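Local coordinates for protein agglutinin (Rhizoctonia solani, PDB 4G9M) that is a fungal lectin that probably binds carbohydrates through its ricin-type beta-trefoil fold and assembles as a domain-swapped dimer, at residues G70-V81 with T122-N130; I92-E102 with N129-F139. All coordinates share one frame; numbering follows the deposited sequence.

Contact 1 of 2, residues G70-V81 with T122-N130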
loop_
_atom_site.group_PDB
_atom_site.type_symbol
_atom_site.label_atom_id
_atom_site.label_comp_id
_atom_site.label_asym_id
_atom_site.label_seq_id
_atom_site.Cartn_x
_atom_site.Cartn_y
_atom_site.Cartn_z
ATOM N N GLY B 70 -13.870 0.825 12.462
ATOM C CA GLY B 70 -13.320 0.510 13.763
ATOM C C GLY B 70 -13.558 -0.941 14.093
ATOM O O GLY B 70 -13.702 -1.789 13.200
ATOM N N THR B 71 -13.594 -1.241 15.383
ATOM C CA THR B 71 -13.719 -2.630 15.813
ATOM C C THR B 71 -14.688 -2.800 16.985
ATOM O O THR B 71 -14.852 -1.907 17.812
ATOM C CB THR B 71 -12.336 -3.232 16.152
ATOM O OG1 THR B 71 -12.462 -4.628 16.471
ATOM C CG2 THR B 71 -11.707 -2.491 17.316
ATOM N N ALA B 72 -15.332 -3.962 17.016
ATOM C CA ALA B 72 -16.241 -4.367 18.089
ATOM C C ALA B 72 -15.533 -4.724 19.392
ATOM O O ALA B 72 -16.118 -4.597 20.466
ATOM C CB ALA B 72 -17.050 -5.565 17.628
ATOM N N SER B 73 -14.305 -5.228 19.290
ATOM C CA SER B 73 -13.582 -5.735 20.460
ATOM C C SER B 73 -12.111 -5.818 20.096
ATOM O O SER B 73 -11.746 -5.460 18.976
ATOM C CB SER B 73 -14.129 -7.104 20.912
ATOM O OG SER B 73 -13.921 -8.123 19.961
ATOM N N ASN B 74 -11.276 -6.271 21.027
ATOM C CA ASN B 74 -9.843 -6.418 20.770
ATOM C C ASN B 74 -9.634 -7.147 19.455
ATOM O O ASN B 74 -10.208 -8.211 19.239
ATOM C CB ASN B 74 -9.153 -7.189 21.893
ATOM C CG ASN B 74 -9.319 -6.535 23.243
ATOM O OD1 ASN B 74 -9.860 -7.137 24.176
ATOM N ND2 ASN B 74 -8.852 -5.303 23.362
ATOM N N ILE B 75 -8.839 -6.560 18.566
ATOM C CA ILE B 75 -8.696 -7.115 17.226
ATOM C C ILE B 75 -8.045 -8.502 17.270
ATOM O O ILE B 75 -6.936 -8.668 17.796
ATOM C CB ILE B 75 -7.931 -6.149 16.285
ATOM C CG1 ILE B 75 -8.752 -4.878 16.060
ATOM C CG2 ILE B 75 -7.617 -6.827 14.967
ATOM C CD1 ILE B 75 -8.017 -3.790 15.241
ATOM N N GLN B 76 -8.778 -9.491 16.751
ATOM C CA GLN B 76 -8.362 -10.897 16.669
ATOM C C GLN B 76 -9.139 -11.456 15.504
ATOM O O GLN B 76 -10.004 -10.761 14.957
ATOM C CB GLN B 76 -8.796 -11.689 17.900
ATOM C CG GLN B 76 -8.214 -11.259 19.200
ATOM C CD GLN B 76 -8.641 -12.181 20.313
ATOM O OE1 GLN B 76 -9.212 -13.252 20.063
ATOM N NE2 GLN B 76 -8.370 -11.781 21.549
ATOM N N ASN B 77 -8.892 -12.718 15.154
ATOM C CA ASN B 77 -9.625 -13.323 14.054
ATOM C C ASN B 77 -11.137 -13.332 14.273
ATOM O O ASN B 77 -11.610 -13.652 15.367
ATOM C CB ASN B 77 -9.129 -14.734 13.777
ATOM C CG ASN B 77 -7.857 -14.754 12.955
ATOM O OD1 ASN B 77 -7.714 -14.005 11.999
ATOM N ND2 ASN B 77 -6.931 -15.623 13.323
ATOM N N SER B 78 -11.861 -12.936 13.228
ATOM C CA SER B 78 -13.336 -12.928 13.185
ATOM C C SER B 78 -14.044 -11.848 14.019
ATOM O O SER B 78 -15.274 -11.831 14.097
ATOM C CB SER B 78 -13.907 -14.320 13.484
ATOM O OG SER B 78 -13.302 -15.297 12.650
ATOM N N VAL B 79 -13.283 -10.938 14.620
ATOM C CA VAL B 79 -13.878 -9.799 15.297
ATOM C C VAL B 79 -14.543 -8.889 14.263
ATOM O O VAL B 79 -13.975 -8.633 13.206
ATOM C CB VAL B 79 -12.823 -9.020 16.143
ATOM C CG1 VAL B 79 -13.373 -7.693 16.641
ATOM C CG2 VAL B 79 -12.363 -9.874 17.337
ATOM N N ASN B 80 -15.755 -8.426 14.554
ATOM C CA ASN B 80 -16.486 -7.564 13.634
ATOM C C ASN B 80 -15.824 -6.216 13.353
ATOM O O ASN B 80 -15.383 -5.512 14.265
ATOM C CB ASN B 80 -17.913 -7.315 14.140
ATOM C CG ASN B 80 -18.812 -8.524 13.985
ATOM O OD1 ASN B 80 -19.600 -8.608 13.044
ATOM N ND2 ASN B 80 -18.706 -9.466 14.914
ATOM N N VAL B 81 -15.785 -5.852 12.077
ATOM C CA VAL B 81 -15.496 -4.482 11.682
ATOM C C VAL B 81 -16.797 -3.693 11.813
ATOM O O VAL B 81 -17.839 -4.124 11.331
ATOM C CB VAL B 81 -14.977 -4.426 10.240
ATOM C CG1 VAL B 81 -14.711 -2.997 9.821
ATOM C CG2 VAL B 81 -13.706 -5.269 10.124
ATOM N N THR B 122 -23.366 -9.857 4.416
ATOM C CA THR B 122 -22.234 -10.689 4.803
ATOM C C THR B 122 -21.281 -9.855 5.647
ATOM O O THR B 122 -20.866 -8.779 5.236
ATOM C CB THR B 122 -21.468 -11.225 3.588
ATOM O OG1 THR B 122 -22.313 -12.099 2.832
ATOM C CG2 THR B 122 -20.226 -11.994 4.037
ATOM N N PRO B 123 -20.921 -10.353 6.836
ATOM C CA PRO B 123 -20.075 -9.567 7.736
ATOM C C PRO B 123 -18.690 -9.295 7.168
ATOM O O PRO B 123 -18.157 -10.121 6.426
ATOM C CB PRO B 123 -19.969 -10.459 8.983
ATOM C CG PRO B 123 -21.175 -11.345 8.908
ATOM C CD PRO B 123 -21.372 -11.611 7.456
ATOM N N VAL B 124 -18.153 -8.124 7.490
ATOM C CA VAL B 124 -16.747 -7.824 7.266
ATOM C C VAL B 124 -16.086 -7.974 8.621
ATOM O O VAL B 124 -16.608 -7.487 9.627
ATOM C CB VAL B 124 -16.572 -6.415 6.711
ATOM C CG1 VAL B 124 -15.098 -6.048 6.657
ATOM C CG2 VAL B 124 -17.198 -6.342 5.344
ATOM N N ILE B 125 -14.957 -8.675 8.650
ATOM C CA ILE B 125 -14.337 -9.040 9.920
ATOM C C ILE B 125 -12.841 -8.754 9.829
ATOM O O ILE B 125 -12.304 -8.621 8.731
ATOM C CB ILE B 125 -14.528 -10.544 10.226
ATOM C CG1 ILE B 125 -14.057 -11.410 9.045
ATOM C CG2 ILE B 125 -15.997 -10.858 10.549
ATOM C CD1 ILE B 125 -14.000 -12.922 9.354
ATOM N N TYR B 126 -12.173 -8.640 10.976
ATOM C CA TYR B 126 -10.702 -8.660 10.982
ATOM C C TYR B 126 -10.284 -10.101 10.838
ATOM O O TYR B 126 -10.891 -10.987 11.453
ATOM C CB TYR B 126 -10.122 -8.051 12.278
ATOM C CG TYR B 126 -10.381 -6.567 12.318
ATOM C CD1 TYR B 126 -9.585 -5.690 11.609
ATOM C CD2 TYR B 126 -11.470 -6.053 13.003
ATOM C CE1 TYR B 126 -9.861 -4.318 11.593
ATOM C CE2 TYR B 126 -11.747 -4.674 12.991
ATOM C CZ TYR B 126 -10.947 -3.829 12.289
ATOM O OH TYR B 126 -11.231 -2.466 12.263
ATOM N N TYR B 127 -9.269 -10.369 10.025
ATOM C CA TYR B 127 -8.856 -11.764 9.830
ATOM C C TYR B 127 -7.422 -11.803 9.351
ATOM O O TYR B 127 -6.970 -10.897 8.660
ATOM C CB TYR B 127 -9.748 -12.433 8.791
ATOM C CG TYR B 127 -9.953 -13.943 8.871
ATOM C CD1 TYR B 127 -10.557 -14.550 9.982
ATOM C CD2 TYR B 127 -9.637 -14.752 7.786
ATOM C CE1 TYR B 127 -10.796 -15.922 10.016
ATOM C CE2 TYR B 127 -9.878 -16.128 7.812
ATOM C CZ TYR B 127 -10.448 -16.708 8.928
ATOM O OH TYR B 127 -10.702 -18.060 8.931
ATOM N N ASN B 128 -6.715 -12.866 9.702
ATOM C CA ASN B 128 -5.321 -13.028 9.288
ATOM C C ASN B 128 -5.177 -12.841 7.788
ATOM O O ASN B 128 -5.952 -13.404 7.014
ATOM C CB ASN B 128 -4.825 -14.424 9.689
ATOM C CG ASN B 128 -3.333 -14.583 9.505
ATOM O OD1 ASN B 128 -2.548 -14.104 10.319
ATOM N ND2 ASN B 128 -2.932 -15.264 8.439
ATOM N N ASN B 129 -4.193 -12.045 7.381
ATOM C CA ASN B 129 -4.000 -11.746 5.973
ATOM C C ASN B 129 -3.426 -12.971 5.286
ATOM O O ASN B 129 -2.266 -13.332 5.491
ATOM C CB ASN B 129 -3.075 -10.532 5.785
ATOM C CG ASN B 129 -3.020 -10.048 4.342
ATOM O OD1 ASN B 129 -3.765 -10.525 3.484
ATOM N ND2 ASN B 129 -2.137 -9.076 4.070
ATOM N N ASN B 130 -4.255 -13.601 4.461
ATOM C CA ASN B 130 -3.839 -14.740 3.655
ATOM C C ASN B 130 -3.754 -14.356 2.191
ATOM O O ASN B 130 -3.474 -15.201 1.336
ATOM C CB ASN B 130 -4.845 -15.865 3.814
ATOM C CG ASN B 130 -4.959 -16.329 5.255
ATOM O OD1 ASN B 130 -3.943 -16.504 5.928
ATOM N ND2 ASN B 130 -6.188 -16.473 5.750
#

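Contact 2 of 2, residues I92-E102 with N129-F139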
loop_
_atom_site.group_PDB
_atom_site.type_symbol
_atom_site.label_atom_id
_atom_site.label_comp_id
_atom_site.label_asym_id
_atom_site.label_seq_id
_atom_site.Cartn_x
_atom_site.Cartn_y
_atom_site.Cartn_z
ATOM N N ILE B 92 -2.897 1.024 3.685
ATOM C CA ILE B 92 -3.457 0.519 2.434
ATOM C C ILE B 92 -2.299 -0.061 1.611
ATOM O O ILE B 92 -1.404 0.676 1.193
ATOM C CB ILE B 92 -4.175 1.643 1.647
ATOM C CG1 ILE B 92 -5.136 2.420 2.562
ATOM C CG2 ILE B 92 -4.948 1.057 0.483
ATOM C CD1 ILE B 92 -6.153 1.510 3.288
ATOM N N VAL B 93 -2.316 -1.374 1.397
ATOM C CA VAL B 93 -1.172 -2.095 0.819
ATOM C C VAL B 93 -1.520 -2.633 -0.565
ATOM O O VAL B 93 -2.495 -3.365 -0.716
ATOM C CB VAL B 93 -0.758 -3.305 1.724
ATOM C CG1 VAL B 93 0.519 -3.926 1.228
ATOM C CG2 VAL B 93 -0.599 -2.863 3.184
ATOM N N ALA B 94 -0.739 -2.267 -1.579
ATOM C CA ALA B 94 -0.982 -2.770 -2.939
ATOM C C ALA B 94 -1.016 -4.302 -3.030
ATOM O O ALA B 94 -0.103 -4.984 -2.571
ATOM C CB ALA B 94 0.056 -2.205 -3.910
ATOM N N ALA B 95 -2.083 -4.842 -3.618
ATOM C CA ALA B 95 -2.241 -6.287 -3.749
ATOM C C ALA B 95 -2.243 -6.637 -5.227
ATOM O O ALA B 95 -2.334 -5.750 -6.067
ATOM C CB ALA B 95 -3.538 -6.761 -3.073
ATOM N N ASP B 96 -2.155 -7.929 -5.547
ATOM C CA ASP B 96 -2.111 -8.358 -6.943
ATOM C C ASP B 96 -3.384 -7.952 -7.678
ATOM O O ASP B 96 -3.378 -7.760 -8.895
ATOM C CB ASP B 96 -1.862 -9.870 -7.037
ATOM C CG ASP B 96 -2.974 -10.693 -6.411
ATOM O OD1 ASP B 96 -3.158 -10.628 -5.177
ATOM O OD2 ASP B 96 -3.643 -11.441 -7.151
ATOM N N LYS B 97 -4.471 -7.825 -6.924
ATOM C CA LYS B 97 -5.676 -7.149 -7.383
ATOM C C LYS B 97 -6.138 -6.209 -6.272
ATOM O O LYS B 97 -6.265 -6.627 -5.117
ATOM C CB LYS B 97 -6.775 -8.155 -7.711
ATOM C CG LYS B 97 -6.412 -9.084 -8.873
ATOM C CD LYS B 97 -7.458 -10.166 -9.098
ATOM C CE LYS B 97 -7.327 -11.269 -8.076
ATOM N NZ LYS B 97 -6.071 -12.054 -8.255
ATOM N N GLY B 98 -6.382 -4.951 -6.613
ATOM C CA GLY B 98 -6.793 -3.970 -5.620
ATOM C C GLY B 98 -5.792 -3.760 -4.497
ATOM O O GLY B 98 -4.575 -3.833 -4.693
ATOM N N PHE B 99 -6.316 -3.484 -3.308
ATOM C CA PHE B 99 -5.492 -3.203 -2.144
ATOM C C PHE B 99 -5.971 -3.992 -0.928
ATOM O O PHE B 99 -7.172 -4.181 -0.728
ATOM C CB PHE B 99 -5.564 -1.700 -1.802
ATOM C CG PHE B 99 -4.964 -0.784 -2.856
ATOM C CD1 PHE B 99 -5.713 -0.355 -3.942
ATOM C CD2 PHE B 99 -3.642 -0.370 -2.752
ATOM C CE1 PHE B 99 -5.159 0.484 -4.906
ATOM C CE2 PHE B 99 -3.080 0.459 -3.717
ATOM C CZ PHE B 99 -3.840 0.882 -4.790
ATOM N N ALA B 100 -5.028 -4.431 -0.101
ATOM C CA ALA B 100 -5.361 -4.934 1.225
ATOM C C ALA B 100 -5.526 -3.755 2.168
ATOM O O ALA B 100 -4.843 -2.732 2.029
ATOM C CB ALA B 100 -4.271 -5.864 1.738
ATOM N N ILE B 101 -6.449 -3.884 3.116
ATOM C CA ILE B 101 -6.655 -2.846 4.121
ATOM C C ILE B 101 -6.271 -3.409 5.474
ATOM O O ILE B 101 -7.034 -4.153 6.095
ATOM C CB ILE B 101 -8.107 -2.344 4.133
ATOM C CG1 ILE B 101 -8.466 -1.787 2.751
ATOM C CG2 ILE B 101 -8.282 -1.278 5.208
ATOM C CD1 ILE B 101 -9.951 -1.526 2.599
ATOM N N GLU B 102 -5.058 -3.075 5.899
ATOM C CA GLU B 102 -4.406 -3.691 7.056
ATOM C C GLU B 102 -4.625 -2.857 8.303
ATOM O O GLU B 102 -4.578 -1.636 8.240
ATOM C CB GLU B 102 -2.889 -3.717 6.825
ATOM C CG GLU B 102 -2.239 -5.049 6.619
ATOM C CD GLU B 102 -0.733 -4.926 6.438
ATOM O OE1 GLU B 102 -0.156 -3.901 6.870
ATOM O OE2 GLU B 102 -0.129 -5.846 5.864
ATOM N N ASN B 129 -4.193 -12.045 7.381
ATOM C CA ASN B 129 -4.000 -11.746 5.973
ATOM C C ASN B 129 -3.426 -12.971 5.286
ATOM O O ASN B 129 -2.266 -13.332 5.491
ATOM C CB ASN B 129 -3.075 -10.532 5.785
ATOM C CG ASN B 129 -3.020 -10.048 4.342
ATOM O OD1 ASN B 129 -3.765 -10.525 3.484
ATOM N ND2 ASN B 129 -2.137 -9.076 4.070
ATOM N N ASN B 130 -4.255 -13.601 4.461
ATOM C CA ASN B 130 -3.839 -14.740 3.655
ATOM C C ASN B 130 -3.754 -14.356 2.191
ATOM O O ASN B 130 -3.474 -15.201 1.336
ATOM C CB ASN B 130 -4.845 -15.865 3.814
ATOM C CG ASN B 130 -4.959 -16.329 5.255
ATOM O OD1 ASN B 130 -3.943 -16.504 5.928
ATOM N ND2 ASN B 130 -6.188 -16.473 5.750
ATOM N N ALA B 131 -4.006 -13.079 1.920
ATOM C CA ALA B 131 -4.099 -12.555 0.559
ATOM C C ALA B 131 -5.011 -13.384 -0.339
ATOM O O ALA B 131 -4.695 -13.642 -1.497
ATOM C CB ALA B 131 -2.724 -12.386 -0.063
ATOM N N THR B 132 -6.133 -13.828 0.214
ATOM C CA THR B 132 -7.221 -14.336 -0.604
ATOM C C THR B 132 -8.007 -13.145 -1.164
ATOM O O THR B 132 -7.965 -12.038 -0.606
ATOM C CB THR B 132 -8.139 -15.300 0.192
ATOM O OG1 THR B 132 -8.533 -14.687 1.426
ATOM C CG2 THR B 132 -7.406 -16.598 0.517
ATOM N N ASP B 133 -8.697 -13.348 -2.288
ATOM C CA ASP B 133 -9.369 -12.240 -2.978
ATOM C C ASP B 133 -10.446 -11.531 -2.146
ATOM O O ASP B 133 -10.722 -10.364 -2.368
ATOM C CB ASP B 133 -9.953 -12.694 -4.327
ATOM C CG ASP B 133 -8.892 -12.869 -5.390
ATOM O OD1 ASP B 133 -7.704 -12.633 -5.083
ATOM O OD2 ASP B 133 -9.242 -13.238 -6.534
ATOM N N ASN B 134 -11.037 -12.227 -1.170
ATOM C CA ASN B 134 -12.041 -11.578 -0.312
ATOM C C ASN B 134 -11.398 -10.628 0.698
ATOM O O ASN B 134 -12.090 -9.919 1.438
ATOM C CB ASN B 134 -12.903 -12.609 0.407
ATOM C CG ASN B 134 -12.093 -13.486 1.337
ATOM O OD1 ASN B 134 -11.068 -14.053 0.940
ATOM N ND2 ASN B 134 -12.524 -13.576 2.586
ATOM N N GLN B 135 -10.064 -10.608 0.709
ATOM C CA GLN B 135 -9.319 -9.691 1.570
ATOM C C GLN B 135 -8.645 -8.600 0.739
ATOM O O GLN B 135 -7.664 -7.986 1.171
ATOM C CB GLN B 135 -8.255 -10.453 2.368
ATOM C CG GLN B 135 -8.748 -11.731 3.019
ATOM C CD GLN B 135 -7.672 -12.398 3.841
ATOM O OE1 GLN B 135 -6.557 -12.635 3.356
ATOM N NE2 GLN B 135 -7.984 -12.683 5.107
ATOM N N LYS B 136 -9.163 -8.371 -0.468
ATOM C CA LYS B 136 -8.631 -7.333 -1.352
ATOM C C LYS B 136 -9.790 -6.488 -1.817
ATOM O O LYS B 136 -10.884 -7.010 -2.057
ATOM C CB LYS B 136 -7.921 -7.941 -2.557
ATOM C CG LYS B 136 -6.670 -8.738 -2.190
ATOM C CD LYS B 136 -6.238 -9.628 -3.338
ATOM C CE LYS B 136 -5.288 -10.705 -2.825
ATOM N NZ LYS B 136 -5.134 -11.799 -3.823
ATOM N N TRP B 137 -9.543 -5.187 -1.957
ATOM C CA TRP B 137 -10.605 -4.235 -2.256
ATOM C C TRP B 137 -10.193 -3.316 -3.392
ATOM O O TRP B 137 -9.062 -2.822 -3.426
ATOM C CB TRP B 137 -10.927 -3.403 -1.003
ATOM C CG TRP B 137 -11.338 -4.270 0.188
ATOM C CD1 TRP B 137 -10.499 -4.898 1.077
ATOM C CD2 TRP B 137 -12.671 -4.607 0.592
ATOM N NE1 TRP B 137 -11.235 -5.611 2.006
ATOM C CE2 TRP B 137 -12.568 -5.440 1.731
ATOM C CE3 TRP B 137 -13.946 -4.288 0.101
ATOM C CZ2 TRP B 137 -13.686 -5.947 2.382
ATOM C CZ3 TRP B 137 -15.053 -4.790 0.747
ATOM C CH2 TRP B 137 -14.916 -5.605 1.890
ATOM N N LYS B 138 -11.114 -3.100 -4.331
ATOM C CA LYS B 138 -10.911 -2.117 -5.380
ATOM C C LYS B 138 -11.257 -0.742 -4.837
ATOM O O LYS B 138 -12.361 -0.529 -4.338
ATOM C CB LYS B 138 -11.780 -2.415 -6.606
ATOM C CG LYS B 138 -11.640 -3.829 -7.166
ATOM C CD LYS B 138 -10.241 -4.083 -7.679
ATOM C CE LYS B 138 -9.805 -2.983 -8.625
ATOM N NZ LYS B 138 -8.370 -2.665 -8.442
ATOM N N PHE B 139 -10.311 0.185 -4.942
ATOM C CA PHE B 139 -10.530 1.552 -4.501
ATOM C C PHE B 139 -11.068 2.385 -5.648
ATOM O O PHE B 139 -10.318 2.823 -6.512
ATOM C CB PHE B 139 -9.237 2.149 -3.941
ATOM C CG PHE B 139 -9.015 1.830 -2.486
ATOM C CD1 PHE B 139 -8.852 0.519 -2.064
ATOM C CD2 PHE B 139 -8.972 2.847 -1.541
ATOM C CE1 PHE B 139 -8.664 0.219 -0.728
ATOM C CE2 PHE B 139 -8.762 2.549 -0.190
ATOM C CZ PHE B 139 -8.608 1.237 0.207
HETATM O O HOH W 1 -8.160 -6.274 3.142
#

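Contact 1 of 2, residues G70-V81 with T122-N130
Val124 opens the pairing: its carbonyl O accepts Val81 N at 3.1 Å, while its CG1 branch lies against Val81 CG2, two beta-branched chains suited to a strand. Ile125 turns CG2 and CD1 to the backbone of Ser78, and its CA forms a CA-H...O contact with Val79 O. Tyr126 buries more area than any other residue here. Its backbone N binds Val79 O (2.9 Å) and its O receives Ser78 N (2.8 Å), gripping the type II turn from Gln76 to Val79. With CG anti to its carbonyl carbon (chi1 -69°), the ring slots between two aliphatic side chains, Val81 CG2 over one face, 3.7 Å from the centroid, and Ile75 CD1 over the opposite face at 4.2 Å. A tyrosine suits this place because its OH then reaches Gly70 O at 2.7 Å, from above the carbonyl plane, holding the ring in its slot. Tyr127 offers its ring edge to Ser78 OG. Asn128 N donates to Asn77 OD1 (2.8 Å), a side-chain amide continuing the backbone pairing. The contact thus joins a loop to strand 122-128 of the probable beta-trefoil, which also pairs with strands 32-37 and 109-113; Val69 and Val88 pack round Tyr126.

Contact 2 of 2, residues I92-E102 with N129-F139
Ile101 CD1 sits over a face of the Trp137 indole, 4.1 Å from the centroid of the five-membered ring, and Phe99 O lies in plane at the indole edge. Ile101 CG1 comes in plane to the edge of the Phe139 ring, whereas Ile92 CG2 approaches that ring obliquely, with 3.7 Å to CZ. The rings of Phe99 and Phe139 also meet obliquely, planes 73° apart; large apolar groups suit this buried side. Two backbone bonds, Phe99 N to Trp137 O (2.8 Å) and Trp137 N to Phe99 O (2.9 Å), make one antiparallel hydrogen-bonded pair, and a water bridges Ile101 N and Gln135 O. Gly98, at positive phi, brings CA to 3.4 Å from Trp137 O, where a CB would clash. Lys136, extended beyond CG, runs past Ala95 CB and delivers NZ to the syn lone pair of Asp96 OD1 at 2.7 Å; Asp133 OD1 and Ala131 O complete its grip. Lys97 NZ binds Asp96 OD2, with a long link to Asp133, so two acids probably balance two lysines. The hairpin of strands 90-94 and 99-103 thus lies against strand 137-141 of the probable trefoil, which borders strand 8-14; Phe139 pairs with a strand of the second subunit, carrying the sheet across the dimer interface.

Contacts 1 and 2 have their centres about 15 Å apart and interleave along the chain: 70-81, 92-102, then 122-130 running into 129-139, with Asn129 and Asn130 common to both. Strand 122-128 serves the branched antiparallel sheet in contact 1, and the next strand, 137-141, lies beside strand 8-14 and in contact 2 meets the hairpin of 90-94 and 99-103. At the junction Asn128 O and Gln135 NE2 probably share a hydrogen bond, and Val124 packs on Trp137. The C-terminal part of the chain thus packs on both 70-81 and 92-102, within what the family assignment indicates is a beta-trefoil. Asn129 binds Asn56 of the second subunit, so the shared turn also reaches the dimer interface.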